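Local structure of putative hydantoin racemase (Klebsiella pneumoniae subsp. pneumoniae, 3QVL) at residues 16-21 with 184-189; 85-90 with 219-224. The protein racemises allantoin, and probably also interconverts the D and L forms of 5-substituted hydantoins, as a member of the HyuE racemase family. All blocks are in the same frame, centred on the assembly; numbering follows the deposited sequence.

Contact 1 (16-21 with 184-189); sequences TETIGA and GMATLA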
loop_
_atom_site.group_PDB
_atom_site.type_symbol
_atom_site.label_atom_id
_atom_site.label_comp_id
_atom_site.label_asym_id
_atom_site.label_seq_id
_atom_site.Cartn_x
_atom_site.Cartn_y
_atom_site.Cartn_z
ATOM N N THR A 16 28.886 -5.850 22.794
ATOM C CA THR A 16 29.211 -7.189 22.288
ATOM C C THR A 16 29.020 -8.249 23.381
ATOM O O THR A 16 28.523 -9.344 23.110
ATOM C CB THR A 16 30.651 -7.254 21.712
ATOM O OG1 THR A 16 30.847 -6.187 20.776
ATOM C CG2 THR A 16 30.902 -8.584 21.007
ATOM N N GLU A 17 29.404 -7.905 24.611
ATOM C CA GLU A 17 29.219 -8.775 25.777
ATOM C C GLU A 17 27.742 -9.037 26.073
ATOM O O GLU A 17 27.351 -10.174 26.343
ATOM C CB GLU A 17 29.892 -8.171 27.014
ATOM C CG GLU A 17 31.415 -8.181 26.984
ATOM C CD GLU A 17 32.033 -7.179 27.951
ATOM O OE1 GLU A 17 31.366 -6.792 28.936
ATOM O OE2 GLU A 17 33.193 -6.777 27.725
ATOM N N THR A 18 26.934 -7.978 26.027
ATOM C CA THR A 18 25.488 -8.071 26.244
ATOM C C THR A 18 24.834 -8.936 25.166
ATOM O O THR A 18 24.024 -9.816 25.469
ATOM C CB THR A 18 24.832 -6.667 26.270
ATOM O OG1 THR A 18 25.463 -5.862 27.273
ATOM C CG2 THR A 18 23.335 -6.756 26.572
ATOM N N ILE A 19 25.204 -8.678 23.914
ATOM C CA ILE A 19 24.709 -9.434 22.764
ATOM C C ILE A 19 25.120 -10.910 22.845
ATOM O O ILE A 19 24.290 -11.803 22.645
ATOM C CB ILE A 19 25.180 -8.787 21.433
ATOM C CG1 ILE A 19 24.411 -7.486 21.179
ATOM C CG2 ILE A 19 25.004 -9.747 20.264
ATOM C CD1 ILE A 19 25.092 -6.534 20.212
ATOM N N GLY A 20 26.393 -11.152 23.153
ATOM C CA GLY A 20 26.926 -12.508 23.298
ATOM C C GLY A 20 26.251 -13.312 24.394
ATOM O O GLY A 20 25.985 -14.504 24.222
ATOM N N ALA A 21 25.969 -12.656 25.520
ATOM C CA ALA A 21 25.285 -13.288 26.648
ATOM C C ALA A 21 23.856 -13.702 26.299
ATOM O O ALA A 21 23.412 -14.789 26.672
ATOM C CB ALA A 21 25.294 -12.367 27.864
ATOM N N GLY A 184 21.563 -3.613 22.756
ATOM C CA GLY A 184 21.880 -3.342 24.158
ATOM C C GLY A 184 20.758 -3.682 25.126
ATOM O O GLY A 184 20.976 -3.729 26.338
ATOM N N MET A 185 19.559 -3.910 24.592
ATOM C CA MET A 185 18.392 -4.286 25.396
ATOM C C MET A 185 18.204 -5.802 25.459
ATOM O O MET A 185 17.266 -6.291 26.092
ATOM C CB MET A 185 17.121 -3.650 24.826
ATOM C CG MET A 185 17.042 -2.141 24.956
ATOM S SD MET A 185 15.575 -1.491 24.136
ATOM C CE MET A 185 16.009 0.242 23.994
ATOM N N ALA A 186 19.110 -6.533 24.811
ATOM C CA ALA A 186 18.978 -7.979 24.603
ATOM C C ALA A 186 18.680 -8.801 25.859
ATOM O O ALA A 186 17.835 -9.698 25.826
ATOM C CB ALA A 186 20.213 -8.522 23.890
ATOM N N THR A 187 19.358 -8.488 26.959
ATOM C CA THR A 187 19.223 -9.262 28.197
ATOM C C THR A 187 18.033 -8.836 29.072
ATOM O O THR A 187 17.842 -9.367 30.169
ATOM C CB THR A 187 20.533 -9.247 29.030
ATOM O OG1 THR A 187 20.928 -7.894 29.290
ATOM C CG2 THR A 187 21.654 -9.966 28.288
ATOM N N LEU A 188 17.234 -7.894 28.574
ATOM C CA LEU A 188 16.063 -7.385 29.296
ATOM C C LEU A 188 14.778 -8.141 28.960
ATOM O O LEU A 188 13.804 -8.087 29.716
ATOM C CB LEU A 188 15.868 -5.891 29.004
ATOM C CG LEU A 188 16.487 -4.813 29.905
ATOM C CD1 LEU A 188 17.902 -5.157 30.364
ATOM C CD2 LEU A 188 16.474 -3.476 29.172
ATOM N N ALA A 189 14.789 -8.844 27.828
ATOM C CA ALA A 189 13.597 -9.495 27.272
ATOM C C ALA A 189 12.891 -10.455 28.230
ATOM O O ALA A 189 11.679 -10.350 28.429
ATOM C CB ALA A 189 13.946 -10.207 25.973
#
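T18 on helix 13-26 comes opposite G184, their CA atoms 6.3 Å apart, where the loop that follows strand 177-180 passes the helix. The two-lobed Asp/Glu/hydantoin racemase fold meets itself here: the helix follows strand 2-7 of one parallel sheet, and the loop leaves a strand of the other. G184 follows S182 and G183 of the hydantoin pocket and lies about 6 Å from the bound ligand, which places the contact beside the ligand site; its N bonds to S182 OG. No hydrogen bond joins the two segments; the evidence is van der Waals contact burying 214 Å². T18 does most of the touching. With CG2 anti to its backbone N (the OG1 torsion chi1 is -56°), the methyl is directed at the loop and reaches G184 O at 3.8 Å. Its hydroxyl is engaged elsewhere, with E152 and with A14 O on its own helix. T187 crosses the T18 side chain at about a right angle, and A186 CB approaches the same methyl more loosely. A21 adds a CB contact to T187 CG2. T187 offers both branches: OG1 lies 3.8 Å from T18 CG2, while its own CG2 rests 3.7 Å from T18 O.

Contact 2 (85-90 with 219-224); sequences AARELA and LATSKH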
loop_
_atom_site.group_PDB
_atom_site.type_symbol
_atom_site.label_atom_id
_atom_site.label_comp_id
_atom_site.label_asym_id
_atom_site.label_seq_id
_atom_site.Cartn_x
_atom_site.Cartn_y
_atom_site.Cartn_z
ATOM N N ALA A 85 23.926 -7.215 1.673
ATOM C CA ALA A 85 25.344 -7.288 1.321
ATOM C C ALA A 85 25.992 -8.513 1.964
ATOM O O ALA A 85 26.764 -9.226 1.319
ATOM C CB ALA A 85 26.064 -6.017 1.750
ATOM N N ALA A 86 25.658 -8.752 3.232
ATOM C CA ALA A 86 26.159 -9.901 3.984
ATOM C C ALA A 86 25.658 -11.223 3.410
ATOM O O ALA A 86 26.400 -12.206 3.365
ATOM C CB ALA A 86 25.775 -9.783 5.451
ATOM N N ARG A 87 24.401 -11.240 2.971
ATOM C CA ARG A 87 23.802 -12.436 2.378
ATOM C C ARG A 87 24.453 -12.817 1.051
ATOM O O ARG A 87 24.535 -14.000 0.714
ATOM C CB ARG A 87 22.290 -12.271 2.221
ATOM C CG ARG A 87 21.552 -12.370 3.540
ATOM C CD ARG A 87 20.052 -12.252 3.383
ATOM N NE ARG A 87 19.401 -12.388 4.684
ATOM C CZ ARG A 87 18.103 -12.216 4.910
ATOM N NH1 ARG A 87 17.276 -11.895 3.922
ATOM N NH2 ARG A 87 17.629 -12.368 6.139
ATOM N N GLU A 88 24.922 -11.814 0.313
ATOM C CA GLU A 88 25.675 -12.043 -0.919
ATOM C C GLU A 88 27.036 -12.673 -0.625
ATOM O O GLU A 88 27.428 -13.642 -1.277
ATOM C CB GLU A 88 25.866 -10.738 -1.694
ATOM C CG GLU A 88 24.609 -10.214 -2.373
ATOM C CD GLU A 88 24.875 -9.005 -3.256
ATOM O OE1 GLU A 88 26.004 -8.477 -3.241
ATOM O OE2 GLU A 88 23.950 -8.585 -3.978
ATOM N N LEU A 89 27.739 -12.122 0.363
ATOM C CA LEU A 89 29.090 -12.569 0.701
ATOM C C LEU A 89 29.114 -13.925 1.410
ATOM O O LEU A 89 29.967 -14.764 1.117
ATOM C CB LEU A 89 29.818 -11.508 1.541
ATOM C CG LEU A 89 31.313 -11.690 1.836
ATOM C CD1 LEU A 89 32.146 -11.734 0.557
ATOM C CD2 LEU A 89 31.817 -10.590 2.761
ATOM N N ALA A 90 28.177 -14.136 2.333
ATOM C CA ALA A 90 28.142 -15.364 3.132
ATOM C C ALA A 90 27.493 -16.532 2.395
ATOM O O ALA A 90 26.647 -16.335 1.519
ATOM C CB ALA A 90 27.435 -15.118 4.456
ATOM N N LEU A 219 18.610 -25.308 4.870
ATOM C CA LEU A 219 18.378 -24.133 4.038
ATOM C C LEU A 219 19.431 -23.059 4.278
ATOM O O LEU A 219 19.812 -22.784 5.419
ATOM C CB LEU A 219 16.978 -23.557 4.282
ATOM C CG LEU A 219 15.751 -24.394 3.899
ATOM C CD1 LEU A 219 14.491 -23.782 4.493
ATOM C CD2 LEU A 219 15.612 -24.545 2.385
ATOM N N ALA A 220 19.896 -22.466 3.185
ATOM C CA ALA A 220 20.846 -21.361 3.228
ATOM C C ALA A 220 20.449 -20.319 2.189
ATOM O O ALA A 220 19.522 -20.542 1.405
ATOM C CB ALA A 220 22.261 -21.867 2.975
ATOM N N THR A 221 21.145 -19.185 2.190
ATOM C CA THR A 221 20.882 -18.100 1.247
ATOM C C THR A 221 20.917 -18.594 -0.197
ATOM O O THR A 221 21.838 -19.312 -0.597
ATOM C CB THR A 221 21.897 -16.948 1.428
ATOM O OG1 THR A 221 21.910 -16.537 2.799
ATOM C CG2 THR A 221 21.536 -15.751 0.552
ATOM N N SER A 222 19.896 -18.217 -0.965
ATOM C CA SER A 222 19.837 -18.536 -2.385
ATOM C C SER A 222 20.958 -17.829 -3.132
ATOM O O SER A 222 21.128 -16.614 -3.009
ATOM C CB SER A 222 18.491 -18.120 -2.976
ATOM O OG SER A 222 18.427 -18.441 -4.355
ATOM N N LYS A 223 21.722 -18.601 -3.898
ATOM C CA LYS A 223 22.777 -18.047 -4.742
ATOM C C LYS A 223 22.307 -17.928 -6.190
ATOM O O LYS A 223 23.109 -17.752 -7.112
ATOM C CB LYS A 223 24.060 -18.881 -4.628
ATOM C CG LYS A 223 24.722 -18.812 -3.254
ATOM C CD LYS A 223 25.168 -17.390 -2.919
ATOM C CE LYS A 223 25.326 -17.196 -1.426
ATOM N NZ LYS A 223 25.603 -15.771 -1.091
ATOM N N HIS A 224 20.992 -18.025 -6.370
ATOM C CA HIS A 224 20.351 -17.831 -7.661
ATOM C C HIS A 224 19.809 -16.409 -7.756
ATOM O O HIS A 224 18.794 -16.074 -7.138
ATOM C CB HIS A 224 19.227 -18.856 -7.848
ATOM C CG HIS A 224 18.402 -18.643 -9.079
ATOM N ND1 HIS A 224 18.813 -19.053 -10.329
ATOM C CD2 HIS A 224 17.185 -18.077 -9.249
ATOM C CE1 HIS A 224 17.887 -18.740 -11.219
ATOM N NE2 HIS A 224 16.888 -18.148 -10.589
HETATM O O HOH W 1 24.295 -15.604 3.241
#
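At the C-terminal end of helix 83-89 a lysine side chain gathers backbone carbonyls: K223, in the loop after helix 203-216, directs its ammonium group at the carbonyls of R87 and E88 in the last turn and of A90 just beyond it, the first residue to leave helical backbone angles. Three bonds hold NZ within the two segments. NZ donates to R87 O at 2.7 Å, lying in the carbonyl plane with a C=O...N angle of 146°. It donates to A90 O at 2.9 Å, where the angle is 158° and the nitrogen is tilted 22° from the plane. The third bond, to E88 O at 2.8 Å, is weak. A positive group among these carbonyls would be favoured by the partial negative charge expected at a helix C terminus. The lysine chain bends at chi2, turning CD back from an extended course; CE then passes 3.3 Å from A90 O. Outside the segments, NZ also bonds L227 O, and K223 makes a cation-pi contact with F229. T221 adds the apolar part: its CG2 packs against R87 CB at 3.9 Å and lies close to R87 O. A water is hydrogen-bonded to T221 OG1 at 2.6 Å and lies 3.0 Å from R87 O, to which it may donate. The R87 side chain runs extended from CG to NE, bonding V94 O and forming a salt bridge with E99; E88 accepts from F49 N and forms a salt bridge with R120, both of the third subunit, and S222 OG bonds G176 O of the second. Around the helix, A86 touches I62 of helix 48-68, I75 of strand 72-75 and V94 of strand 94-96, while A90 touches I62 and H73.

In the fold
From the N terminus, the chain enters contact 1 on helix 13-26, just after strand 2-7, and reaches the first half of contact 2 on helix 83-89, between strands 72-75 and 94-96 of the same parallel sheet. It then lays down three strands of the second sheet (112-116, 138-143, 177-180) before 184-189, which closes contact 1 across 162 intervening residues. Helix 203-216 follows, and 219-224 closes contact 2 across 128. The segments alternate, so the two closures cross. Both tie the first sheet's lobe to later chain: contact 1 beside the ligand site, contact 2 beyond the last helix. Their centres lie 26 Å apart, on opposite sides of the chain's centre, and they do not touch.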